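Local structure of MHC class I protein (Ginglymostoma cirratum, 6LUP) at residues L5-T10 and Q30-Y35; P19-V24 and Q63-W68; G109-A114 and G156-I161; K127-T132 and I139-W144. The protein probably binds short peptides in a groove between two helices over a beta-sheet floor and displays them at the cell surface for recognition by T cells. All blocks are in the same frame, centred on the assembly; numbering follows the deposited sequence.

Interaction 1. Residues L5-T10 and Q30-Y35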
# COMPACT_ATOMS: atom_id res chain seq x y z
N LEU A 5 12.40 -6.32 -0.19
CA LEU A 5 11.53 -7.20 -0.95
C LEU A 5 10.49 -7.77 0.00
O LEU A 5 10.83 -8.52 0.92
CB LEU A 5 12.35 -8.32 -1.61
CG LEU A 5 11.63 -9.50 -2.26
CD1 LEU A 5 10.74 -9.08 -3.42
CD2 LEU A 5 12.65 -10.52 -2.72
N ARG A 6 9.23 -7.41 -0.20
CA ARG A 6 8.17 -7.77 0.75
C ARG A 6 6.92 -8.32 0.05
O ARG A 6 6.55 -7.85 -1.03
CB ARG A 6 7.79 -6.57 1.61
CG ARG A 6 8.96 -5.95 2.38
CD ARG A 6 8.59 -4.58 2.93
NE ARG A 6 8.12 -3.70 1.86
CZ ARG A 6 7.41 -2.59 2.04
NH1 ARG A 6 7.08 -2.19 3.27
NH2 ARG A 6 7.03 -1.87 0.99
N TYR A 7 6.29 -9.30 0.68
CA TYR A 7 5.06 -9.90 0.16
C TYR A 7 3.91 -9.77 1.15
O TYR A 7 4.10 -9.89 2.36
CB TYR A 7 5.29 -11.37 -0.16
CG TYR A 7 6.06 -11.61 -1.42
CD1 TYR A 7 7.45 -11.64 -1.42
CD2 TYR A 7 5.40 -11.81 -2.63
CE1 TYR A 7 8.17 -11.86 -2.58
CE2 TYR A 7 6.10 -12.03 -3.80
CZ TYR A 7 7.48 -12.06 -3.77
OH TYR A 7 8.18 -12.28 -4.94
N PHE A 8 2.71 -9.53 0.62
CA PHE A 8 1.51 -9.32 1.43
C PHE A 8 0.40 -10.26 0.97
O PHE A 8 -0.04 -10.18 -0.17
CB PHE A 8 1.04 -7.86 1.34
CG PHE A 8 2.07 -6.86 1.80
CD1 PHE A 8 3.14 -6.51 0.98
CD2 PHE A 8 2.00 -6.30 3.07
CE1 PHE A 8 4.11 -5.61 1.41
CE2 PHE A 8 2.96 -5.39 3.51
CZ PHE A 8 4.02 -5.05 2.68
N PHE A 9 -0.02 -11.15 1.87
CA PHE A 9 -1.03 -12.16 1.57
C PHE A 9 -2.31 -11.83 2.32
O PHE A 9 -2.27 -11.63 3.53
CB PHE A 9 -0.56 -13.54 2.02
CG PHE A 9 0.72 -14.02 1.40
CD1 PHE A 9 1.94 -13.44 1.75
CD2 PHE A 9 0.72 -15.09 0.53
CE1 PHE A 9 3.13 -13.91 1.19
CE2 PHE A 9 1.90 -15.57 -0.03
CZ PHE A 9 3.11 -14.97 0.30
N THR A 10 -3.44 -11.80 1.61
CA THR A 10 -4.73 -11.62 2.26
C THR A 10 -5.70 -12.74 1.87
O THR A 10 -5.98 -12.94 0.69
CB THR A 10 -5.37 -10.26 1.94
OG1 THR A 10 -4.47 -9.21 2.30
CG2 THR A 10 -6.68 -10.07 2.70
N GLN A 30 7.46 -0.28 -4.95
CA GLN A 30 6.87 -0.60 -6.25
C GLN A 30 6.32 -2.03 -6.29
O GLN A 30 7.06 -2.99 -6.08
CB GLN A 30 7.90 -0.37 -7.36
CG GLN A 30 7.50 -0.87 -8.73
CD GLN A 30 8.54 -0.55 -9.78
OE1 GLN A 30 8.81 0.62 -10.06
NE2 GLN A 30 9.12 -1.57 -10.38
N GLN A 31 5.02 -2.15 -6.56
CA GLN A 31 4.42 -3.46 -6.75
C GLN A 31 4.89 -4.06 -8.07
O GLN A 31 4.87 -3.38 -9.09
CB GLN A 31 2.89 -3.39 -6.73
CG GLN A 31 2.25 -4.73 -6.43
CD GLN A 31 0.81 -4.82 -6.90
OE1 GLN A 31 0.04 -3.88 -6.77
NE2 GLN A 31 0.43 -5.99 -7.42
N PHE A 32 5.31 -5.32 -8.04
CA PHE A 32 5.84 -5.94 -9.25
C PHE A 32 5.15 -7.25 -9.64
O PHE A 32 5.19 -7.64 -10.80
CB PHE A 32 7.37 -6.09 -9.18
CG PHE A 32 7.85 -7.22 -8.30
CD1 PHE A 32 7.75 -7.14 -6.92
CD2 PHE A 32 8.44 -8.35 -8.87
CE1 PHE A 32 8.20 -8.18 -6.11
CE2 PHE A 32 8.89 -9.39 -8.07
CZ PHE A 32 8.77 -9.30 -6.69
N VAL A 33 4.53 -7.92 -8.68
CA VAL A 33 3.78 -9.15 -8.94
C VAL A 33 2.42 -9.16 -8.23
O VAL A 33 2.20 -8.40 -7.27
CB VAL A 33 4.57 -10.44 -8.62
CG1 VAL A 33 5.71 -10.66 -9.61
CG2 VAL A 33 5.09 -10.45 -7.18
N GLN A 34 1.53 -10.01 -8.72
CA GLN A 34 0.20 -10.16 -8.15
C GLN A 34 -0.26 -11.59 -8.38
O GLN A 34 0.08 -12.20 -9.40
CB GLN A 34 -0.79 -9.18 -8.80
CG GLN A 34 -2.19 -9.14 -8.19
CD GLN A 34 -3.16 -10.17 -8.78
OE1 GLN A 34 -2.89 -10.79 -9.81
NE2 GLN A 34 -4.29 -10.35 -8.11
N TYR A 35 -1.03 -12.11 -7.43
CA TYR A 35 -1.72 -13.37 -7.57
C TYR A 35 -3.09 -13.27 -6.90
O TYR A 35 -3.23 -12.61 -5.86
CB TYR A 35 -0.89 -14.48 -6.92
CG TYR A 35 -1.52 -15.85 -6.94
CD1 TYR A 35 -2.50 -16.21 -6.01
CD2 TYR A 35 -1.12 -16.80 -7.87
CE1 TYR A 35 -3.07 -17.46 -6.02
CE2 TYR A 35 -1.68 -18.07 -7.88
CZ TYR A 35 -2.66 -18.39 -6.96
OH TYR A 35 -3.23 -19.64 -6.96
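Leu5 swings its CG to the far side of its backbone N (chi1 169°), and Phe32 sets its CG between N and carbonyl carbon (chi1 77°); together these turns bring a leucine methyl to the end of a phenyl ring across two strands that are not neighbours in the sheet. Leu5 CD1 rests 3.8 Å from Phe32 CE1, the two side chains crossing at about a right angle. The tip of the same ring serves a second residue, since Phe32 CZ comes to 3.5 Å from Tyr7 OH. That hydroxyl is spoken for elsewhere, in a hydrogen bond with the backbone of the bound peptide. Strand 21-27 runs between the two partners, and a classic beta bulge interrupts its pairing with 30-36, so that the consecutive residues Phe32 and Val33 share one opposing residue. Both can therefore send their side chains to the groove side of the floor. From there Val33 CG2 reaches Tyr7 CE2 at 3.9 Å and also lies over the centre of the Phe32 ring, 3.8 Å above its plane, covering that face of the ring. Tyr169 meets Phe32 from the helix at one wall and Trp58 touches Val33 from the helix at the other, an array consistent with the A pocket of classical class I molecules, where the peptide N terminus is held.

Interaction 2. Residues P19-V24 and Q63-W68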
# COMPACT_ATOMS: atom_id res chain seq x y z
N PRO A 19 -11.71 -11.29 -4.15
CA PRO A 19 -11.26 -12.68 -4.30
C PRO A 19 -10.84 -13.26 -2.95
O PRO A 19 -10.29 -12.54 -2.12
CB PRO A 19 -10.04 -12.56 -5.22
CG PRO A 19 -10.28 -11.32 -6.00
CD PRO A 19 -10.98 -10.38 -5.06
N GLU A 20 -11.11 -14.54 -2.75
CA GLU A 20 -10.85 -15.21 -1.46
C GLU A 20 -9.37 -15.18 -1.03
O GLU A 20 -9.06 -15.29 0.17
CB GLU A 20 -11.34 -16.66 -1.51
CG GLU A 20 -12.84 -16.80 -1.70
CD GLU A 20 -13.29 -18.24 -1.66
OE1 GLU A 20 -13.88 -18.71 -2.66
OE2 GLU A 20 -13.06 -18.92 -0.63
N PHE A 21 -8.48 -15.05 -2.01
CA PHE A 21 -7.06 -14.92 -1.77
C PHE A 21 -6.47 -13.92 -2.76
O PHE A 21 -6.71 -14.00 -3.96
CB PHE A 21 -6.37 -16.28 -1.91
CG PHE A 21 -4.88 -16.24 -1.67
CD1 PHE A 21 -4.35 -15.53 -0.59
CD2 PHE A 21 -4.01 -16.93 -2.50
CE1 PHE A 21 -2.98 -15.50 -0.36
CE2 PHE A 21 -2.65 -16.91 -2.28
CZ PHE A 21 -2.13 -16.20 -1.21
N VAL A 22 -5.70 -12.98 -2.23
CA VAL A 22 -4.95 -12.03 -3.04
C VAL A 22 -3.59 -11.76 -2.39
O VAL A 22 -3.51 -11.43 -1.21
CB VAL A 22 -5.74 -10.73 -3.31
CG1 VAL A 22 -6.38 -10.20 -2.04
CG2 VAL A 22 -4.84 -9.67 -3.95
N ALA A 23 -2.54 -11.93 -3.18
CA ALA A 23 -1.19 -11.64 -2.75
C ALA A 23 -0.53 -10.64 -3.69
O ALA A 23 -0.79 -10.63 -4.89
CB ALA A 23 -0.37 -12.91 -2.67
N VAL A 24 0.32 -9.79 -3.12
CA VAL A 24 1.06 -8.81 -3.90
C VAL A 24 2.52 -8.81 -3.49
O VAL A 24 2.84 -9.05 -2.32
CB VAL A 24 0.48 -7.38 -3.73
CG1 VAL A 24 -0.84 -7.26 -4.46
CG2 VAL A 24 0.33 -7.02 -2.26
N GLN A 63 3.02 -21.85 -8.68
CA GLN A 63 2.90 -23.05 -7.86
C GLN A 63 3.00 -22.76 -6.35
O GLN A 63 2.24 -23.31 -5.55
CB GLN A 63 3.96 -24.09 -8.27
CG GLN A 63 3.94 -25.36 -7.45
CD GLN A 63 2.66 -26.17 -7.62
OE1 GLN A 63 2.29 -26.53 -8.74
NE2 GLN A 63 1.99 -26.47 -6.52
N THR A 64 3.94 -21.89 -5.99
CA THR A 64 4.14 -21.48 -4.60
C THR A 64 2.84 -20.89 -4.04
O THR A 64 2.37 -21.28 -2.96
CB THR A 64 5.27 -20.44 -4.49
OG1 THR A 64 6.50 -21.02 -4.95
CG2 THR A 64 5.45 -19.95 -3.07
N LEU A 65 2.26 -19.97 -4.79
CA LEU A 65 1.06 -19.27 -4.36
C LEU A 65 -0.15 -20.20 -4.36
O LEU A 65 -1.07 -20.03 -3.56
CB LEU A 65 0.82 -18.02 -5.21
CG LEU A 65 1.44 -16.70 -4.73
CD1 LEU A 65 0.73 -16.18 -3.49
CD2 LEU A 65 2.93 -16.82 -4.45
N ARG A 66 -0.13 -21.19 -5.25
CA ARG A 66 -1.17 -22.22 -5.25
C ARG A 66 -1.16 -23.04 -3.97
O ARG A 66 -2.21 -23.51 -3.55
CB ARG A 66 -1.05 -23.11 -6.48
CG ARG A 66 -1.74 -22.51 -7.69
CD ARG A 66 -1.29 -23.18 -8.97
NE ARG A 66 -1.88 -22.54 -10.14
CZ ARG A 66 -2.00 -23.12 -11.33
NH1 ARG A 66 -1.59 -24.37 -11.51
NH2 ARG A 66 -2.55 -22.45 -12.33
N GLY A 67 0.01 -23.21 -3.37
CA GLY A 67 0.13 -23.87 -2.07
C GLY A 67 -0.40 -22.99 -0.95
O GLY A 67 -1.03 -23.48 -0.01
N TRP A 68 -0.14 -21.69 -1.05
CA TRP A 68 -0.60 -20.73 -0.05
C TRP A 68 -2.11 -20.55 -0.05
O TRP A 68 -2.71 -20.29 0.99
CB TRP A 68 0.07 -19.36 -0.24
CG TRP A 68 1.50 -19.27 0.24
CD1 TRP A 68 2.62 -19.12 -0.54
CD2 TRP A 68 1.96 -19.29 1.60
NE1 TRP A 68 3.74 -19.06 0.25
CE2 TRP A 68 3.37 -19.16 1.57
CE3 TRP A 68 1.32 -19.41 2.83
CZ2 TRP A 68 4.15 -19.14 2.72
CZ3 TRP A 68 2.09 -19.40 3.99
CH2 TRP A 68 3.49 -19.26 3.92
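Strand 21-24 passes beneath helix 63-68 at 10.1 Å between axes, their directions 137° apart, with Ala23 nearest Leu65 and Phe21 nearest Trp68. Strand alternation decides who takes part: Phe21 and Ala23 direct their side chains at the helix, while Val22 and Val24 turn to the underside of the sheet. Leu65 brings the two upward residues together through one methyl. Its CD1 lies 3.5 Å from Ala23 CB and 3.7 Å from Phe21 CZ, so the short alanine accepts the tip of the leucine and the phenyl ring crosses the leucine at about a right angle. Phe21 extends its ring far enough to do this because CG stands opposite the backbone N (chi1 -179°), and ring atom CE2 also comes to 3.7 Å from Leu65 O. One helical turn on, Trp68 contributes its CB, 4.0 Å from Phe21 CZ. Its indole then leads away from the strand, and NE1 donates a hydrogen bond to the backbone of the bound peptide. The contact is apolar and buried, one of the places where the alpha-1 helix of a class I groove sits down on its floor. Trp11 of strand 3-12 stacks on the Phe21 ring and Phe9 packs against it, Tyr35 of strand 30-36 touches Leu65, and beneath the sheet Val22 and Val24 meet another protein chain, probably beta2-microglobulin.

Interaction 3. Residues G109-A114 and G156-I161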
# COMPACT_ATOMS: atom_id res chain seq x y z
N GLY A 109 14.90 -9.17 8.36
CA GLY A 109 13.85 -9.99 7.77
C GLY A 109 12.73 -10.16 8.76
O GLY A 109 12.92 -9.99 9.97
N PHE A 110 11.55 -10.51 8.26
CA PHE A 110 10.36 -10.64 9.09
C PHE A 110 9.34 -11.56 8.45
O PHE A 110 9.26 -11.66 7.23
CB PHE A 110 9.72 -9.27 9.34
CG PHE A 110 9.13 -8.63 8.10
CD1 PHE A 110 9.92 -7.83 7.27
CD2 PHE A 110 7.79 -8.83 7.76
CE1 PHE A 110 9.38 -7.24 6.14
CE2 PHE A 110 7.25 -8.25 6.62
CZ PHE A 110 8.05 -7.45 5.81
N VAL A 111 8.56 -12.23 9.30
CA VAL A 111 7.36 -12.93 8.87
C VAL A 111 6.32 -12.77 9.98
O VAL A 111 6.56 -13.15 11.13
CB VAL A 111 7.63 -14.41 8.47
CG1 VAL A 111 8.34 -15.19 9.56
CG2 VAL A 111 6.34 -15.10 8.06
N GLN A 112 5.19 -12.16 9.63
CA GLN A 112 4.14 -11.81 10.58
C GLN A 112 2.80 -12.29 10.07
O GLN A 112 2.47 -12.10 8.90
CB GLN A 112 4.09 -10.30 10.79
CG GLN A 112 5.33 -9.69 11.42
CD GLN A 112 5.47 -8.21 11.14
OE1 GLN A 112 6.56 -7.74 10.78
NE2 GLN A 112 4.38 -7.46 11.29
N HIS A 113 2.03 -12.92 10.95
CA HIS A 113 0.71 -13.42 10.62
C HIS A 113 -0.35 -12.69 11.44
O HIS A 113 -0.12 -12.33 12.60
CB HIS A 113 0.61 -14.92 10.89
CG HIS A 113 1.64 -15.74 10.18
ND1 HIS A 113 1.31 -16.77 9.33
CD2 HIS A 113 2.99 -15.71 10.22
CE1 HIS A 113 2.41 -17.33 8.86
NE2 HIS A 113 3.45 -16.70 9.39
N ALA A 114 -1.52 -12.48 10.83
CA ALA A 114 -2.63 -11.84 11.52
C ALA A 114 -3.96 -12.51 11.23
O ALA A 114 -4.24 -12.94 10.10
CB ALA A 114 -2.71 -10.37 11.18
N GLY A 156 16.30 -19.38 6.30
CA GLY A 156 17.08 -19.43 5.07
C GLY A 156 16.49 -18.58 3.97
O GLY A 156 17.21 -17.96 3.20
N TYR A 157 15.16 -18.53 3.90
CA TYR A 157 14.49 -17.67 2.92
C TYR A 157 14.72 -16.19 3.23
O TYR A 157 15.17 -15.43 2.37
CB TYR A 157 12.99 -17.95 2.83
CG TYR A 157 12.25 -16.91 2.03
CD1 TYR A 157 12.24 -16.96 0.64
CD2 TYR A 157 11.59 -15.86 2.66
CE1 TYR A 157 11.58 -16.00 -0.11
CE2 TYR A 157 10.93 -14.89 1.93
CZ TYR A 157 10.93 -14.96 0.54
OH TYR A 157 10.27 -14.00 -0.19
N LEU A 158 14.41 -15.79 4.46
CA LEU A 158 14.50 -14.39 4.86
C LEU A 158 15.91 -13.83 4.76
O LEU A 158 16.10 -12.70 4.30
CB LEU A 158 13.95 -14.19 6.28
CG LEU A 158 12.46 -14.47 6.55
CD1 LEU A 158 12.14 -14.24 8.02
CD2 LEU A 158 11.54 -13.65 5.66
N GLU A 159 16.90 -14.63 5.16
CA GLU A 159 18.29 -14.19 5.19
C GLU A 159 19.05 -14.45 3.89
O GLU A 159 19.98 -13.73 3.56
CB GLU A 159 19.04 -14.83 6.35
CG GLU A 159 18.65 -14.32 7.73
CD GLU A 159 19.34 -15.07 8.85
OE1 GLU A 159 20.14 -16.00 8.56
OE2 GLU A 159 19.09 -14.74 10.03
N GLY A 160 18.66 -15.50 3.17
CA GLY A 160 19.40 -15.91 1.98
C GLY A 160 18.66 -15.69 0.68
O GLY A 160 19.04 -14.83 -0.13
N ILE A 161 17.61 -16.47 0.46
CA ILE A 161 16.87 -16.47 -0.79
C ILE A 161 16.32 -15.07 -1.11
O ILE A 161 16.51 -14.56 -2.22
CB ILE A 161 15.76 -17.53 -0.79
CG1 ILE A 161 16.37 -18.94 -0.85
CG2 ILE A 161 14.82 -17.34 -1.97
CD1 ILE A 161 15.51 -20.03 -0.26
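Leu158 carries the helix side of this contact, and it meets Gly109, Phe110 and Val111 of the strand in three different ways. The first is close backbone approach. With no side chain at Gly109, the helix comes down until Gly109 CA and Leu158 CA are 5.3 Å apart, and Leu158 CB lies 4.5 Å from Gly109 CA. The second is side chain against peptide group: with CG beside its own backbone N (chi1 -64°), Leu158 lays both methyls against one side of the Phe110 main chain, setting CD2 at 3.4 Å from Phe110 O and CD1 at 3.8 Å from Phe110 N. The ring of Phe110 points to the opposite side of the sheet. The third is apolar, a looser meeting of Leu158 CD1 with Val111 CG1 at 4.2 Å. Within the helix, hydrogen bonding departs from the regular pattern at this point: Gly156 O accepts from both Gly160 N at 2.9 Å and Ile161 N at 3.1 Å, the second bond closing a wider pi-type turn. Next to Leu158, Tyr157 faces the groove and its OH is hydrogen-bonded to the backbone of the bound peptide. The contact thus seats the long alpha-2 helix on strand 108-115, with Val111 flanked by Leu94 and Cys96 of strand 91-100 and by Leu123 of strand 118-124, and with Thr154 of the same helix touching it from above.

Interaction 4. Residues K127-T132 and I139-W144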
# COMPACT_ATOMS: atom_id res chain seq x y z
N LYS A 127 16.27 -15.15 18.25
CA LYS A 127 16.04 -16.25 19.18
C LYS A 127 15.61 -17.53 18.47
O LYS A 127 15.68 -18.62 19.03
CB LYS A 127 14.98 -15.87 20.21
CG LYS A 127 15.37 -14.73 21.15
CD LYS A 127 16.35 -15.19 22.22
CE LYS A 127 16.63 -14.08 23.22
NZ LYS A 127 17.71 -14.45 24.18
N MET A 128 15.16 -17.38 17.22
CA MET A 128 14.56 -18.47 16.43
C MET A 128 13.38 -19.14 17.14
O MET A 128 13.29 -20.37 17.21
CB MET A 128 15.61 -19.48 15.95
CG MET A 128 16.39 -19.03 14.73
SD MET A 128 15.35 -18.42 13.38
CE MET A 128 14.38 -19.87 12.98
N VAL A 129 12.49 -18.30 17.65
CA VAL A 129 11.29 -18.74 18.35
C VAL A 129 10.09 -17.93 17.85
O VAL A 129 10.24 -16.77 17.45
CB VAL A 129 11.47 -18.64 19.90
CG1 VAL A 129 11.41 -17.20 20.38
CG2 VAL A 129 10.46 -19.50 20.63
N TRP A 130 8.92 -18.55 17.83
CA TRP A 130 7.69 -17.87 17.42
C TRP A 130 7.02 -17.19 18.60
O TRP A 130 6.95 -17.76 19.69
CB TRP A 130 6.73 -18.84 16.75
CG TRP A 130 7.25 -19.41 15.47
CD1 TRP A 130 8.00 -20.54 15.32
CD2 TRP A 130 7.08 -18.86 14.15
NE1 TRP A 130 8.30 -20.74 13.99
CE2 TRP A 130 7.75 -19.72 13.25
CE3 TRP A 130 6.42 -17.73 13.64
CZ2 TRP A 130 7.78 -19.49 11.87
CZ3 TRP A 130 6.46 -17.50 12.27
CH2 TRP A 130 7.13 -18.38 11.40
N VAL A 131 6.54 -15.97 18.39
CA VAL A 131 5.86 -15.21 19.44
C VAL A 131 4.38 -14.98 19.10
O VAL A 131 4.03 -14.75 17.94
CB VAL A 131 6.58 -13.88 19.78
CG1 VAL A 131 8.05 -14.14 20.10
CG2 VAL A 131 6.47 -12.87 18.65
N THR A 132 3.53 -15.08 20.11
CA THR A 132 2.10 -14.87 19.96
C THR A 132 1.53 -14.13 21.17
O THR A 132 1.72 -14.57 22.31
CB THR A 132 1.34 -16.20 19.72
OG1 THR A 132 -0.07 -15.96 19.71
CG2 THR A 132 1.67 -17.24 20.80
N ILE A 139 -1.14 -22.85 20.72
CA ILE A 139 -1.11 -24.22 20.21
C ILE A 139 -0.34 -24.32 18.88
O ILE A 139 0.28 -25.36 18.60
CB ILE A 139 -2.53 -24.83 20.13
CG1 ILE A 139 -2.48 -26.32 19.75
CG2 ILE A 139 -3.44 -24.05 19.20
CD1 ILE A 139 -1.97 -27.23 20.85
N THR A 140 -0.36 -23.25 18.09
CA THR A 140 0.43 -23.17 16.86
C THR A 140 1.91 -22.91 17.17
O THR A 140 2.80 -23.52 16.56
CB THR A 140 -0.13 -22.08 15.91
OG1 THR A 140 -1.43 -22.47 15.46
CG2 THR A 140 0.77 -21.90 14.69
N LYS A 141 2.16 -22.02 18.13
CA LYS A 141 3.52 -21.69 18.57
C LYS A 141 4.27 -22.93 19.06
O LYS A 141 5.45 -23.12 18.73
CB LYS A 141 3.49 -20.62 19.67
CG LYS A 141 4.84 -20.37 20.33
CD LYS A 141 4.73 -19.42 21.52
CE LYS A 141 5.93 -19.56 22.45
NZ LYS A 141 7.23 -19.37 21.76
N ASN A 142 3.58 -23.77 19.82
CA ASN A 142 4.18 -24.98 20.35
C ASN A 142 4.55 -25.98 19.26
O ASN A 142 5.57 -26.67 19.36
CB ASN A 142 3.28 -25.63 21.41
CG ASN A 142 3.20 -24.82 22.70
OD1 ASN A 142 2.38 -25.11 23.56
ND2 ASN A 142 4.06 -23.81 22.83
N LYS A 143 3.72 -26.05 18.22
CA LYS A 143 4.00 -26.89 17.06
C LYS A 143 5.15 -26.33 16.24
O LYS A 143 6.05 -27.07 15.83
CB LYS A 143 2.75 -27.03 16.18
CG LYS A 143 1.64 -27.86 16.81
CD LYS A 143 0.32 -27.70 16.07
CE LYS A 143 0.27 -28.58 14.83
NZ LYS A 143 -1.10 -28.56 14.23
N TRP A 144 5.12 -25.02 16.00
CA TRP A 144 6.07 -24.36 15.12
C TRP A 144 7.47 -24.20 15.72
O TRP A 144 8.45 -24.18 14.99
CB TRP A 144 5.52 -23.01 14.66
CG TRP A 144 4.47 -23.13 13.59
CD1 TRP A 144 3.78 -24.25 13.22
CD2 TRP A 144 3.97 -22.07 12.76
NE1 TRP A 144 2.90 -23.97 12.21
CE2 TRP A 144 2.99 -22.64 11.91
CE3 TRP A 144 4.26 -20.71 12.64
CZ2 TRP A 144 2.30 -21.88 10.95
CZ3 TRP A 144 3.57 -19.96 11.70
CH2 TRP A 144 2.60 -20.55 10.87
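Lys141 curls round the carbonyl oxygen of Trp130. Lys141 CB is 4.0 Å from Thr132 CG2; CG comes to 3.4 Å from Trp130 O; CD lies 3.3 Å from Trp130 O beside the Thr132 methyl, and CE stays 3.4 Å from that oxygen. The chain, extended up to this point, bends at its last torsion (chi4 55°) and brings NZ round to Trp130 O, a 2.6 Å hydrogen bond nearly in line with the carbonyl (C=O...N 166°). The ammonium also passes Val129 CG2 and forms a salt bridge with Asp145, whose other oxygen accepts from Trp130 N, so one lysine-aspartate pair grips both polar backbone atoms of Trp130. Separately, the edge of Trp144 meets the face of Trp130 in a T-shaped pair, six-membered centroids 4.8 Å apart and planes at 66°. A CH-pi contact adds to it, Trp144 CB standing 3.8 Å from the centroid of the five-membered ring of Trp130. Beyond the pair, Trp144 NE1 and Lys143 NZ bind the peptide backbone, probably near its C terminus. Helix 135-146 is thereby fastened to the edge strand 129-131, with Leu123 of strand 118-124 touching Trp130 and Ile121 touching Trp144, and Asn151 of helix 148-172 bonded to Trp130 NE1.

In the fold
From the N terminus, interaction 1 closes a loop across the middle strand 21-27, joining the first and third strands of the alpha-1 half of the floor. Interaction 2 crosses it, since 19-24 lies between 5-10 and 30-35 while 63-68 comes after both; the two touch through backbone pairing, Thr10 with Val22 and Ala23 with Tyr35. In the alpha-2 half, interaction 3 closes a long loop from strand 108-115 to helix 148-172, and interaction 4 falls wholly within that loop, fixing the edge strand to the shorter helix. These two meet where His113 and Val111 reach Trp144 and Trp130. Tyr7 of the floor meets Tyr157 of helix 148-172, linking interactions 1 and 3; all four share one eight-stranded floor.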